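Local coordinates for chitin deacetylase 1 (Bombyx mori, PDB 5ZNT), which removes the N-acetyl groups from N-acetylglucosamine residues of chitin, releasing acetate and leaving chitosan, as a zinc-dependent carbohydrate esterase of family 4, at residues Gly62-Lys65 against Asp71-Ala74; Asp297-Thr302 against Thr317-Phe322; Arg218-Ser223 against Gly243-Asn248. All coordinates share one frame; numbering follows the deposited sequence.

The three contacts lie in the deacetylase part of the protein, away from the zinc site, and follow one another along the chain in the order contact 1, contact 3, contact 2. Contacts 1 and 2 are neighbours, with centres about 12 Å apart: Lys73 N probably donates to Phe300 O, and Ile72 packs on Phe300, so the loop before strand 75-78 runs beside strand 298-300 of the same parallel sheet. Contact 3 stands apart at the surface, its centre about 26 Å from that of contact 1 and 27 Å from that of contact 2. Contacts 1 and 2 thus join a loop and helix 316-319 to the parallel sheet, whereas contact 3 links a surface loop to helix 243-258.

Contact 1: Gly62-Lys65 against Asp71-Ala74; sequences GKRK and DIKA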
ATOM      1  N   GLY A  62      -5.870   0.465 -19.168  1.00 37.47           N
ATOM      2  CA  GLY A  62      -7.289   0.594 -19.444  1.00 36.86           C
ATOM      3  C   GLY A  62      -7.915  -0.602 -20.123  1.00 33.82           C
ATOM      4  O   GLY A  62      -9.113  -0.569 -20.418  1.00 45.17           O
ATOM      5  N   LYS A  63      -7.145  -1.657 -20.378  1.00 37.11           N
ATOM      6  CA  LYS A  63      -7.642  -2.895 -20.962  1.00 36.85           C
ATOM      7  C   LYS A  63      -7.686  -4.065 -19.985  1.00 42.23           C
ATOM      8  O   LYS A  63      -8.239  -5.112 -20.332  1.00 42.39           O
ATOM      9  CB  LYS A  63      -6.771  -3.310 -22.154  1.00 39.31           C
ATOM     10  CG  LYS A  63      -6.440  -2.180 -23.113  1.00 51.73           C
ATOM     11  CD  LYS A  63      -6.979  -2.450 -24.507  1.00 59.21           C
ATOM     12  CE  LYS A  63      -6.343  -1.513 -25.525  1.00 56.45           C
ATOM     13  NZ  LYS A  63      -4.900  -1.820 -25.706  1.00 57.84           N
ATOM     14  N   ARG A  64      -7.080  -3.944 -18.806  1.00 29.51           N
ATOM     15  CA  ARG A  64      -7.091  -5.010 -17.807  1.00 25.49           C
ATOM     16  C   ARG A  64      -8.219  -4.693 -16.834  1.00 26.75           C
ATOM     17  O   ARG A  64      -8.195  -3.652 -16.174  1.00 23.50           O
ATOM     18  CB  ARG A  64      -5.737  -5.110 -17.100  1.00 25.76           C
ATOM     19  CG  ARG A  64      -4.580  -5.358 -18.080  1.00 25.47           C
ATOM     20  CD  ARG A  64      -3.203  -5.557 -17.436  1.00 18.80           C
ATOM     21  NE  ARG A  64      -2.354  -6.309 -18.363  1.00 21.47           N
ATOM     22  CZ  ARG A  64      -1.442  -5.776 -19.167  1.00 23.45           C
ATOM     23  NH1 ARG A  64      -1.182  -4.459 -19.126  1.00 27.15           N
ATOM     24  NH2 ARG A  64      -0.770  -6.576 -19.993  1.00 23.22           N
ATOM     25  N   LYS A  65      -9.231  -5.563 -16.784  1.00 21.39           N
ATOM     26  CA  LYS A  65     -10.454  -5.289 -16.041  1.00 23.94           C
ATOM     27  C   LYS A  65     -10.719  -6.400 -15.042  1.00 19.80           C
ATOM     28  O   LYS A  65     -10.500  -7.573 -15.344  1.00 24.53           O
ATOM     29  CB  LYS A  65     -11.677  -5.179 -16.968  1.00 26.61           C
ATOM     30  CG  LYS A  65     -11.464  -4.348 -18.202  1.00 35.16           C
ATOM     31  CD  LYS A  65     -11.901  -2.928 -17.983  1.00 33.91           C
ATOM     32  CE  LYS A  65     -11.948  -2.171 -19.309  1.00 28.78           C
ATOM     33  NZ  LYS A  65     -11.977  -0.737 -19.025  1.00 28.93           N
ATOM     34  N   ASP A  71     -11.457  -1.161 -14.490  1.00 25.29           N
ATOM     35  CA  ASP A  71     -10.003  -1.245 -14.582  1.00 23.61           C
ATOM     36  C   ASP A  71      -9.411  -1.735 -13.264  1.00 19.10           C
ATOM     37  O   ASP A  71      -9.866  -1.363 -12.185  1.00 21.92           O
ATOM     38  CB  ASP A  71      -9.415   0.125 -14.928  1.00 22.63           C
ATOM     39  CG  ASP A  71      -9.850   0.616 -16.305  1.00 30.48           C
ATOM     40  OD1 ASP A  71     -10.010  -0.206 -17.222  1.00 32.09           O
ATOM     41  OD2 ASP A  71     -10.002   1.827 -16.469  1.00 37.33           O
ATOM     42  N   ILE A  72      -8.396  -2.593 -13.359  1.00 19.15           N
ATOM     43  CA  ILE A  72      -7.665  -2.996 -12.162  1.00 18.85           C
ATOM     44  C   ILE A  72      -7.058  -1.759 -11.500  1.00 20.27           C
ATOM     45  O   ILE A  72      -6.703  -0.781 -12.167  1.00 19.35           O
ATOM     46  CB  ILE A  72      -6.581  -4.037 -12.489  1.00 19.76           C
ATOM     47  CG1 ILE A  72      -5.560  -3.502 -13.491  1.00 18.01           C
ATOM     48  CG2 ILE A  72      -7.212  -5.296 -13.049  1.00 17.12           C
ATOM     49  CD1 ILE A  72      -4.368  -4.493 -13.655  1.00 19.30           C
ATOM     50  N   LYS A  73      -6.978  -1.786 -10.174  1.00 20.60           N
ATOM     51  CA  LYS A  73      -6.513  -0.635  -9.408  1.00 19.49           C
ATOM     52  C   LYS A  73      -5.370  -1.054  -8.495  1.00 18.30           C
ATOM     53  O   LYS A  73      -5.364  -2.165  -7.959  1.00 16.66           O
ATOM     54  CB  LYS A  73      -7.623  -0.022  -8.554  1.00 18.34           C
ATOM     55  CG  LYS A  73      -8.883   0.408  -9.329  1.00 21.47           C
ATOM     56  CD  LYS A  73      -8.543   1.440 -10.421  1.00 20.97           C
ATOM     57  CE  LYS A  73      -9.833   2.136 -10.899  1.00 22.80           C
ATOM     58  NZ  LYS A  73     -10.869   1.122 -11.302  1.00 22.36           N
ATOM     59  N   ALA A  74      -4.419  -0.133  -8.302  1.00 21.59           N
ATOM     60  CA  ALA A  74      -3.258  -0.337  -7.445  1.00 17.19           C
ATOM     61  C   ALA A  74      -3.180   0.791  -6.416  1.00 17.24           C
ATOM     62  O   ALA A  74      -3.936   1.765  -6.465  1.00 17.53           O
ATOM     63  CB  ALA A  74      -1.961  -0.422  -8.286  1.00 16.23           C
TER
HETATM   64  O   HOH W   1      -6.893  -1.568 -17.114  1.00 37.26           O
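Lys65 reaches back along the side chain of Asp71, the two running side by side in the same direction. Its CB starts away from 71-74, but a bend at chi2 (-94°) returns the chain: CD passes 3.4 Å from Asp71 OD1, CE stays close to the same oxygen, and NZ closes a salt bridge to Asp71 OD1 at 2.7 Å. The ammonium approaches on the syn side, 33° out of the carboxylate plane. NZ also donates to Gly62 O at 3.2 Å, from above that carbonyl's plane, so one ammonium lies between two acceptors, Gly62 O and Asp71 OD1. Asp71 OD2 is bonded to Ser330, which helps fix the carboxylate.

Next to the ion pair, Ile72 N donates to Arg64 O (3.0 Å, 163° at the hydrogen), an oxygen that also accepts from a water and has the CA-H of Asp71 in contact with it. Ile72 CD1 lies 3.8 Å from Arg64 CB. Arg64 continues onto helix 278-294, where its NE pairs with Asp289 and its chain packs on Leu285, Ile288 and Leu292. The contact thus closes the loop after helix 53-59 against helix 278-294, just before strand 75-78 runs between strands 38-45 and 97-100.

Contact 2: Asp297-Thr302 against Thr317-Phe322; sequences DVYFVT and TEAKNF
Tyr299 meets Ala319 and Lys320 where strand 298-300, in the parallel sheet of the deacetylase domain, faces the short helix 316-319; the CE4 family is built on a distorted beta/alpha barrel, and this contact lies on the side of the strand opposite to the one covered by helix 278-294. The strand runs parallel to strand 38-45, whose first residues bond to its backbone.

At the start of the segment, Asp297 turns its carboxylate away from 317-322 and gives OD2 to Tyr258 and OD1 to His295. Val298 follows on the other side of the strand, packing on Gln38, Ile40 and Ile291. Tyr299 then sets off toward the helix from its CA. With CG beside the backbone N (chi1 -78°), the ring extends across to the end of the helix, and its outer part carries the whole contact. CZ lies 3.9 Å from Ala319 CB and CE1 4.0 Å from the same methyl, which approaches the ring obliquely. Trp325 meets this ring at about 45°, while Asn66 and Pro67 touch it as well. With the ring cut back to an alanine, the Ala319 methyl would probably lose its aromatic neighbour and a gap would open beside Trp325.

Phe300 turns back to the side of Val298, onto Ile42, Trp287 and Leu292. Past Val301, which bonds through its backbone to Ile40, Thr302 N-caps helix 303-311. The chain between the segments is mostly helical and returns to Tyr299 by way of the turn from Ala319 to Phe322, closed by Phe322 N on Ala319 O at 3.2 Å. At the head of that turn the tyrosine's hydroxyl rests on the backbone, OH 3.6 Å from Ala319 C, with Lys320 CG 3.8 Å from the same OH.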
ATOM      1  N   ASP A 297     -13.346 -14.716 -10.055  1.00 22.95           N
ATOM      2  CA  ASP A 297     -13.421 -14.509  -8.613  1.00 25.46           C
ATOM      3  C   ASP A 297     -12.163 -13.849  -8.042  1.00 23.94           C
ATOM      4  O   ASP A 297     -11.911 -13.956  -6.838  1.00 25.00           O
ATOM      5  CB  ASP A 297     -13.685 -15.847  -7.905  1.00 23.60           C
ATOM      6  CG  ASP A 297     -12.672 -16.916  -8.278  1.00 30.26           C
ATOM      7  OD1 ASP A 297     -11.797 -16.650  -9.133  1.00 27.81           O
ATOM      8  OD2 ASP A 297     -12.746 -18.040  -7.723  1.00 32.13           O
ATOM      9  N   VAL A 298     -11.377 -13.164  -8.875  1.00 23.93           N
ATOM     10  CA  VAL A 298     -10.141 -12.500  -8.455  1.00 23.29           C
ATOM     11  C   VAL A 298     -10.263 -11.017  -8.806  1.00 22.21           C
ATOM     12  O   VAL A 298     -10.574 -10.676  -9.952  1.00 22.59           O
ATOM     13  CB  VAL A 298      -8.901 -13.127  -9.124  1.00 22.82           C
ATOM     14  CG1 VAL A 298      -7.633 -12.260  -8.895  1.00 20.66           C
ATOM     15  CG2 VAL A 298      -8.660 -14.555  -8.610  1.00 22.54           C
ATOM     16  N   TYR A 299     -10.023 -10.146  -7.828  1.00 19.04           N
ATOM     17  CA  TYR A 299     -10.100  -8.693  -8.009  1.00 18.49           C
ATOM     18  C   TYR A 299      -8.781  -8.040  -7.596  1.00 23.03           C
ATOM     19  O   TYR A 299      -8.309  -8.248  -6.474  1.00 20.90           O
ATOM     20  CB  TYR A 299     -11.217  -8.083  -7.160  1.00 17.08           C
ATOM     21  CG  TYR A 299     -12.605  -8.268  -7.716  1.00 22.10           C
ATOM     22  CD1 TYR A 299     -13.249  -9.509  -7.633  1.00 21.87           C
ATOM     23  CD2 TYR A 299     -13.286  -7.204  -8.301  1.00 21.53           C
ATOM     24  CE1 TYR A 299     -14.546  -9.682  -8.133  1.00 24.49           C
ATOM     25  CE2 TYR A 299     -14.574  -7.366  -8.797  1.00 24.86           C
ATOM     26  CZ  TYR A 299     -15.191  -8.606  -8.709  1.00 27.24           C
ATOM     27  OH  TYR A 299     -16.467  -8.748  -9.197  1.00 27.67           O
ATOM     28  N   PHE A 300      -8.218  -7.224  -8.492  1.00 21.22           N
ATOM     29  CA  PHE A 300      -7.081  -6.355  -8.169  1.00 19.98           C
ATOM     30  C   PHE A 300      -7.645  -5.028  -7.694  1.00 19.62           C
ATOM     31  O   PHE A 300      -8.228  -4.279  -8.487  1.00 20.98           O
ATOM     32  CB  PHE A 300      -6.188  -6.163  -9.389  1.00 18.80           C
ATOM     33  CG  PHE A 300      -5.519  -7.426  -9.850  1.00 19.45           C
ATOM     34  CD1 PHE A 300      -6.208  -8.342 -10.627  1.00 15.95           C
ATOM     35  CD2 PHE A 300      -4.199  -7.698  -9.504  1.00 22.08           C
ATOM     36  CE1 PHE A 300      -5.600  -9.516 -11.046  1.00 21.22           C
ATOM     37  CE2 PHE A 300      -3.576  -8.864  -9.945  1.00 21.88           C
ATOM     38  CZ  PHE A 300      -4.282  -9.776 -10.700  1.00 20.97           C
ATOM     39  N   VAL A 301      -7.498  -4.750  -6.394  1.00 21.03           N
ATOM     40  CA  VAL A 301      -8.136  -3.617  -5.744  1.00 17.72           C
ATOM     41  C   VAL A 301      -7.110  -2.810  -4.946  1.00 21.61           C
ATOM     42  O   VAL A 301      -6.004  -3.275  -4.643  1.00 17.99           O
ATOM     43  CB  VAL A 301      -9.283  -4.087  -4.818  1.00 23.07           C
ATOM     44  CG1 VAL A 301     -10.415  -4.752  -5.645  1.00 23.15           C
ATOM     45  CG2 VAL A 301      -8.741  -5.061  -3.787  1.00 21.89           C
ATOM     46  N   THR A 302      -7.505  -1.591  -4.580  1.00 21.44           N
ATOM     47  CA  THR A 302      -6.679  -0.773  -3.698  1.00 18.82           C
ATOM     48  C   THR A 302      -6.756  -1.284  -2.264  1.00 22.79           C
ATOM     49  O   THR A 302      -7.624  -2.083  -1.898  1.00 21.51           O
ATOM     50  CB  THR A 302      -7.123   0.685  -3.729  1.00 16.44           C
ATOM     51  OG1 THR A 302      -8.387   0.810  -3.069  1.00 18.38           O
ATOM     52  CG2 THR A 302      -7.263   1.192  -5.165  1.00 17.49           C
ATOM     53  N   THR A 317     -20.472 -13.459  -6.009  1.00 35.80           N
ATOM     54  CA  THR A 317     -21.606 -13.043  -6.831  1.00 35.84           C
ATOM     55  C   THR A 317     -21.999 -11.601  -6.542  1.00 33.63           C
ATOM     56  O   THR A 317     -22.260 -10.825  -7.467  1.00 36.99           O
ATOM     57  CB  THR A 317     -22.800 -13.973  -6.618  1.00 38.00           C
ATOM     58  OG1 THR A 317     -22.383 -15.340  -6.762  1.00 39.39           O
ATOM     59  CG2 THR A 317     -23.856 -13.679  -7.654  1.00 43.04           C
ATOM     60  N   GLU A 318     -22.032 -11.221  -5.268  1.00 31.63           N
ATOM     61  CA  GLU A 318     -22.369  -9.849  -4.926  1.00 34.58           C
ATOM     62  C   GLU A 318     -21.273  -8.860  -5.323  1.00 35.07           C
ATOM     63  O   GLU A 318     -21.569  -7.674  -5.518  1.00 33.22           O
ATOM     64  CB  GLU A 318     -22.648  -9.759  -3.429  1.00 37.01           C
ATOM     65  CG  GLU A 318     -23.820 -10.636  -2.978  1.00 40.82           C
ATOM     66  CD  GLU A 318     -23.825 -10.852  -1.488  1.00 42.70           C
ATOM     67  OE1 GLU A 318     -22.726 -10.801  -0.894  1.00 40.86           O
ATOM     68  OE2 GLU A 318     -24.913 -11.063  -0.907  1.00 45.58           O
ATOM     69  N   ALA A 319     -20.023  -9.317  -5.445  1.00 32.92           N
ATOM     70  CA  ALA A 319     -18.917  -8.384  -5.662  1.00 30.51           C
ATOM     71  C   ALA A 319     -19.059  -7.608  -6.967  1.00 32.53           C
ATOM     72  O   ALA A 319     -18.577  -6.468  -7.061  1.00 29.89           O
ATOM     73  CB  ALA A 319     -17.587  -9.145  -5.637  1.00 25.44           C
ATOM     74  N   LYS A 320     -19.743  -8.183  -7.962  1.00 34.60           N
ATOM     75  CA  LYS A 320     -19.873  -7.545  -9.268  1.00 32.89           C
ATOM     76  C   LYS A 320     -20.547  -6.184  -9.186  1.00 34.11           C
ATOM     77  O   LYS A 320     -20.279  -5.314 -10.021  1.00 35.09           O
ATOM     78  CB  LYS A 320     -20.669  -8.440 -10.218  1.00 40.97           C
ATOM     79  CG  LYS A 320     -19.861  -9.571 -10.806  1.00 44.99           C
ATOM     80  CD  LYS A 320     -20.714 -10.481 -11.696  1.00 47.25           C
ATOM     81  CE  LYS A 320     -21.815 -11.178 -10.879  1.00 50.44           C
ATOM     82  NZ  LYS A 320     -22.566 -12.213 -11.649  1.00 58.64           N
ATOM     83  N   ASN A 321     -21.437  -5.979  -8.215  1.00 31.66           N
ATOM     84  CA  ASN A 321     -22.149  -4.712  -8.108  1.00 37.10           C
ATOM     85  C   ASN A 321     -21.826  -3.977  -6.813  1.00 35.02           C
ATOM     86  O   ASN A 321     -22.547  -3.050  -6.434  1.00 32.81           O
ATOM     87  CB  ASN A 321     -23.662  -4.932  -8.246  1.00 45.23           C
ATOM     88  CG  ASN A 321     -24.170  -6.051  -7.363  1.00 50.99           C
ATOM     89  OD1 ASN A 321     -24.142  -5.954  -6.137  1.00 54.38           O
ATOM     90  ND2 ASN A 321     -24.607  -7.139  -7.983  1.00 59.92           N
ATOM     91  N   PHE A 322     -20.749  -4.370  -6.132  1.00 33.24           N
ATOM     92  CA  PHE A 322     -20.288  -3.680  -4.929  1.00 26.75           C
ATOM     93  C   PHE A 322     -19.805  -2.279  -5.299  1.00 28.61           C
ATOM     94  O   PHE A 322     -18.815  -2.123  -6.026  1.00 30.61           O
ATOM     95  CB  PHE A 322     -19.183  -4.506  -4.279  1.00 25.89           C
ATOM     96  CG  PHE A 322     -18.810  -4.059  -2.901  1.00 32.45           C
ATOM     97  CD1 PHE A 322     -19.786  -3.694  -1.983  1.00 28.66           C
ATOM     98  CD2 PHE A 322     -17.469  -4.013  -2.514  1.00 24.34           C
ATOM     99  CE1 PHE A 322     -19.435  -3.298  -0.694  1.00 30.75           C
ATOM    100  CE2 PHE A 322     -17.109  -3.626  -1.232  1.00 23.26           C
ATOM    101  CZ  PHE A 322     -18.088  -3.266  -0.317  1.00 31.05           C
TER

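Contact 3: Arg218-Ser223 against Gly243-Asn248; sequences RREDPS and GDQFYN
A single polar touch at the protein surface, between Glu220 and Gln245, joins the long loop after strand 209-214 to the first turns of helix 243-258. Glu220 holds its CG anti to the backbone N (chi1 -160°) and stays extended beyond it, which carries the carboxylate over to the helix. There OE1 accepts from Gln245 NE2 at 3.1 Å, a weak bond with only 131° at the hydrogen. The carboxylate and amide planes stand 78° apart, and OE1 also lies 3.7 Å from Gln245 CG. Within 218-223, Glu220 alone touches 243-248.

The amide's other end is engaged more firmly within its own chain region: Gln245 OE1 accepts from Leu241 N, so the side chain is turned with NE2 toward the loop. A water adds a second, weak link, donating to Glu220 O and accepting from Asn248 ND2, one turn further along. Asn248 ND2 also bonds weakly to Asp244 OD2 at 3.3 Å. Behind this face Phe246 is buried against Val234, Ile240 and Trp273. At the helix start, Gln245 N bonds to Thr242 OG1, as in the side-chain N-capping typical of the first turn of an alpha-helix.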
ATOM      1  N   ARG A 218       9.205 -17.924  -1.033  1.00 26.62           N
ATOM      2  CA  ARG A 218      10.110 -17.796  -2.165  1.00 30.17           C
ATOM      3  C   ARG A 218      10.704 -19.132  -2.605  1.00 37.15           C
ATOM      4  O   ARG A 218      11.568 -19.148  -3.488  1.00 34.83           O
ATOM      5  CB  ARG A 218      11.240 -16.845  -1.803  1.00 31.32           C
ATOM      6  CG  ARG A 218      12.053 -17.465  -0.708  1.00 39.88           C
ATOM      7  CD  ARG A 218      13.407 -16.904  -0.633  1.00 49.94           C
ATOM      8  NE  ARG A 218      13.404 -15.713   0.192  1.00 44.56           N
ATOM      9  CZ  ARG A 218      14.510 -15.132   0.624  1.00 62.11           C
ATOM     10  NH1 ARG A 218      15.691 -15.665   0.305  1.00 61.81           N
ATOM     11  NH2 ARG A 218      14.433 -14.032   1.371  1.00 55.36           N
ATOM     12  N   ARG A 219      10.290 -20.245  -1.995  1.00 37.89           N
ATOM     13  CA  ARG A 219      10.900 -21.533  -2.307  1.00 38.30           C
ATOM     14  C   ARG A 219      10.642 -21.893  -3.763  1.00 41.66           C
ATOM     15  O   ARG A 219       9.490 -21.917  -4.209  1.00 41.64           O
ATOM     16  CB  ARG A 219      10.353 -22.617  -1.379  1.00 41.86           C
ATOM     17  CG  ARG A 219      10.983 -22.614   0.008  1.00 40.18           C
ATOM     18  CD  ARG A 219      10.308 -23.656   0.883  1.00 41.92           C
ATOM     19  NE  ARG A 219       8.855 -23.525   0.835  1.00 42.25           N
ATOM     20  CZ  ARG A 219       8.000 -24.468   1.219  1.00 46.93           C
ATOM     21  NH1 ARG A 219       8.449 -25.630   1.682  1.00 49.34           N
ATOM     22  NH2 ARG A 219       6.693 -24.253   1.128  1.00 46.02           N
ATOM     23  N   GLU A 220      11.724 -22.158  -4.504  1.00 44.86           N
ATOM     24  CA  GLU A 220      11.597 -22.522  -5.912  1.00 49.61           C
ATOM     25  C   GLU A 220      10.890 -23.863  -6.075  1.00 50.08           C
ATOM     26  O   GLU A 220      10.201 -24.090  -7.076  1.00 55.72           O
ATOM     27  CB  GLU A 220      12.982 -22.557  -6.560  1.00 48.60           C
ATOM     28  CG  GLU A 220      12.983 -22.444  -8.075  1.00 55.92           C
ATOM     29  CD  GLU A 220      14.369 -22.151  -8.630  1.00 60.14           C
ATOM     30  OE1 GLU A 220      14.546 -22.181  -9.874  1.00 59.55           O
ATOM     31  OE2 GLU A 220      15.285 -21.883  -7.817  1.00 61.53           O
ATOM     32  N   ASP A 221      11.019 -24.743  -5.088  1.00 55.19           N
ATOM     33  CA  ASP A 221      10.350 -26.039  -5.080  1.00 57.93           C
ATOM     34  C   ASP A 221       9.644 -26.193  -3.741  1.00 62.67           C
ATOM     35  O   ASP A 221      10.183 -26.800  -2.806  1.00 64.00           O
ATOM     36  CB  ASP A 221      11.344 -27.172  -5.321  1.00 67.31           C
ATOM     37  CG  ASP A 221      10.662 -28.475  -5.662  1.00 78.96           C
ATOM     38  OD1 ASP A 221       9.534 -28.424  -6.208  1.00 74.96           O
ATOM     39  OD2 ASP A 221      11.245 -29.543  -5.372  1.00 80.92           O
ATOM     40  N   PRO A 222       8.423 -25.657  -3.616  1.00 63.32           N
ATOM     41  CA  PRO A 222       7.722 -25.682  -2.320  1.00 60.06           C
ATOM     42  C   PRO A 222       7.352 -27.083  -1.847  1.00 67.19           C
ATOM     43  O   PRO A 222       6.809 -27.251  -0.748  1.00 63.70           O
ATOM     44  CB  PRO A 222       6.462 -24.844  -2.588  1.00 55.50           C
ATOM     45  CG  PRO A 222       6.773 -24.035  -3.828  1.00 52.62           C
ATOM     46  CD  PRO A 222       7.685 -24.893  -4.641  1.00 55.43           C
ATOM     47  N   SER A 223       7.640 -28.096  -2.670  1.00 75.04           N
ATOM     48  CA  SER A 223       7.304 -29.479  -2.347  1.00 77.52           C
ATOM     49  C   SER A 223       8.189 -30.095  -1.267  1.00 75.13           C
ATOM     50  O   SER A 223       7.741 -31.029  -0.588  1.00 73.88           O
ATOM     51  CB  SER A 223       7.376 -30.336  -3.609  1.00 75.10           C
ATOM     52  OG  SER A 223       8.431 -29.895  -4.443  1.00 78.73           O
ATOM     53  N   GLY A 243      12.413 -14.612 -15.344  1.00 34.83           N
ATOM     54  CA  GLY A 243      10.980 -14.443 -15.526  1.00 36.31           C
ATOM     55  C   GLY A 243      10.186 -15.694 -15.211  1.00 33.26           C
ATOM     56  O   GLY A 243       9.106 -15.614 -14.617  1.00 31.47           O
ATOM     57  N   ASP A 244      10.704 -16.866 -15.592  1.00 37.91           N
ATOM     58  CA  ASP A 244      10.001 -18.112 -15.289  1.00 31.47           C
ATOM     59  C   ASP A 244       9.887 -18.339 -13.790  1.00 33.77           C
ATOM     60  O   ASP A 244       8.835 -18.773 -13.299  1.00 31.47           O
ATOM     61  CB  ASP A 244      10.707 -19.304 -15.934  1.00 40.05           C
ATOM     62  CG  ASP A 244       9.777 -20.492 -16.105  1.00 59.89           C
ATOM     63  OD1 ASP A 244       8.820 -20.361 -16.906  1.00 57.70           O
ATOM     64  OD2 ASP A 244       9.980 -21.537 -15.426  1.00 62.43           O
ATOM     65  N   GLN A 245      10.973 -18.088 -13.050  1.00 31.35           N
ATOM     66  CA  GLN A 245      10.919 -18.236 -11.598  1.00 35.77           C
ATOM     67  C   GLN A 245       9.881 -17.298 -10.994  1.00 29.42           C
ATOM     68  O   GLN A 245       9.120 -17.696 -10.104  1.00 30.09           O
ATOM     69  CB  GLN A 245      12.291 -17.969 -10.976  1.00 35.82           C
ATOM     70  CG  GLN A 245      13.353 -19.010 -11.297  1.00 47.30           C
ATOM     71  CD  GLN A 245      14.761 -18.576 -10.876  1.00 49.49           C
ATOM     72  OE1 GLN A 245      15.001 -17.403 -10.578  1.00 42.67           O
ATOM     73  NE2 GLN A 245      15.700 -19.528 -10.868  1.00 52.36           N
ATOM     74  N   PHE A 246       9.855 -16.045 -11.463  1.00 30.39           N
ATOM     75  CA  PHE A 246       8.890 -15.061 -10.978  1.00 26.77           C
ATOM     76  C   PHE A 246       7.462 -15.500 -11.286  1.00 23.81           C
ATOM     77  O   PHE A 246       6.577 -15.404 -10.425  1.00 24.28           O
ATOM     78  CB  PHE A 246       9.181 -13.701 -11.620  1.00 27.76           C
ATOM     79  CG  PHE A 246       8.370 -12.552 -11.042  1.00 25.69           C
ATOM     80  CD1 PHE A 246       7.945 -12.572  -9.719  1.00 26.83           C
ATOM     81  CD2 PHE A 246       8.044 -11.462 -11.822  1.00 25.91           C
ATOM     82  CE1 PHE A 246       7.210 -11.522  -9.193  1.00 24.44           C
ATOM     83  CE2 PHE A 246       7.291 -10.398 -11.293  1.00 24.01           C
ATOM     84  CZ  PHE A 246       6.879 -10.444  -9.983  1.00 18.94           C
ATOM     85  N   TYR A 247       7.229 -15.998 -12.503  1.00 26.08           N
ATOM     86  CA  TYR A 247       5.905 -16.497 -12.868  1.00 23.81           C
ATOM     87  C   TYR A 247       5.465 -17.620 -11.926  1.00 26.26           C
ATOM     88  O   TYR A 247       4.372 -17.569 -11.350  1.00 25.38           O
ATOM     89  CB  TYR A 247       5.908 -16.935 -14.338  1.00 28.37           C
ATOM     90  CG  TYR A 247       4.628 -17.643 -14.739  1.00 32.22           C
ATOM     91  CD1 TYR A 247       3.466 -16.924 -15.032  1.00 32.51           C
ATOM     92  CD2 TYR A 247       4.571 -19.036 -14.786  1.00 34.44           C
ATOM     93  CE1 TYR A 247       2.285 -17.585 -15.377  1.00 32.45           C
ATOM     94  CE2 TYR A 247       3.398 -19.703 -15.126  1.00 33.08           C
ATOM     95  CZ  TYR A 247       2.270 -18.977 -15.418  1.00 33.48           C
ATOM     96  OH  TYR A 247       1.130 -19.664 -15.736  1.00 34.25           O
ATOM     97  N   ASN A 248       6.326 -18.615 -11.698  1.00 28.52           N
ATOM     98  CA  ASN A 248       5.951 -19.702 -10.791  1.00 29.75           C
ATOM     99  C   ASN A 248       5.784 -19.199  -9.361  1.00 28.80           C
ATOM    100  O   ASN A 248       4.897 -19.653  -8.632  1.00 27.18           O
ATOM    101  CB  ASN A 248       6.994 -20.823 -10.858  1.00 33.46           C
ATOM    102  CG  ASN A 248       7.087 -21.444 -12.251  1.00 34.14           C
ATOM    103  OD1 ASN A 248       6.086 -21.557 -12.951  1.00 33.67           O
ATOM    104  ND2 ASN A 248       8.282 -21.822 -12.657  1.00 35.87           N
TER
HETATM  105  O   HOH W   2      10.154 -21.985  -9.810  1.00 42.42           O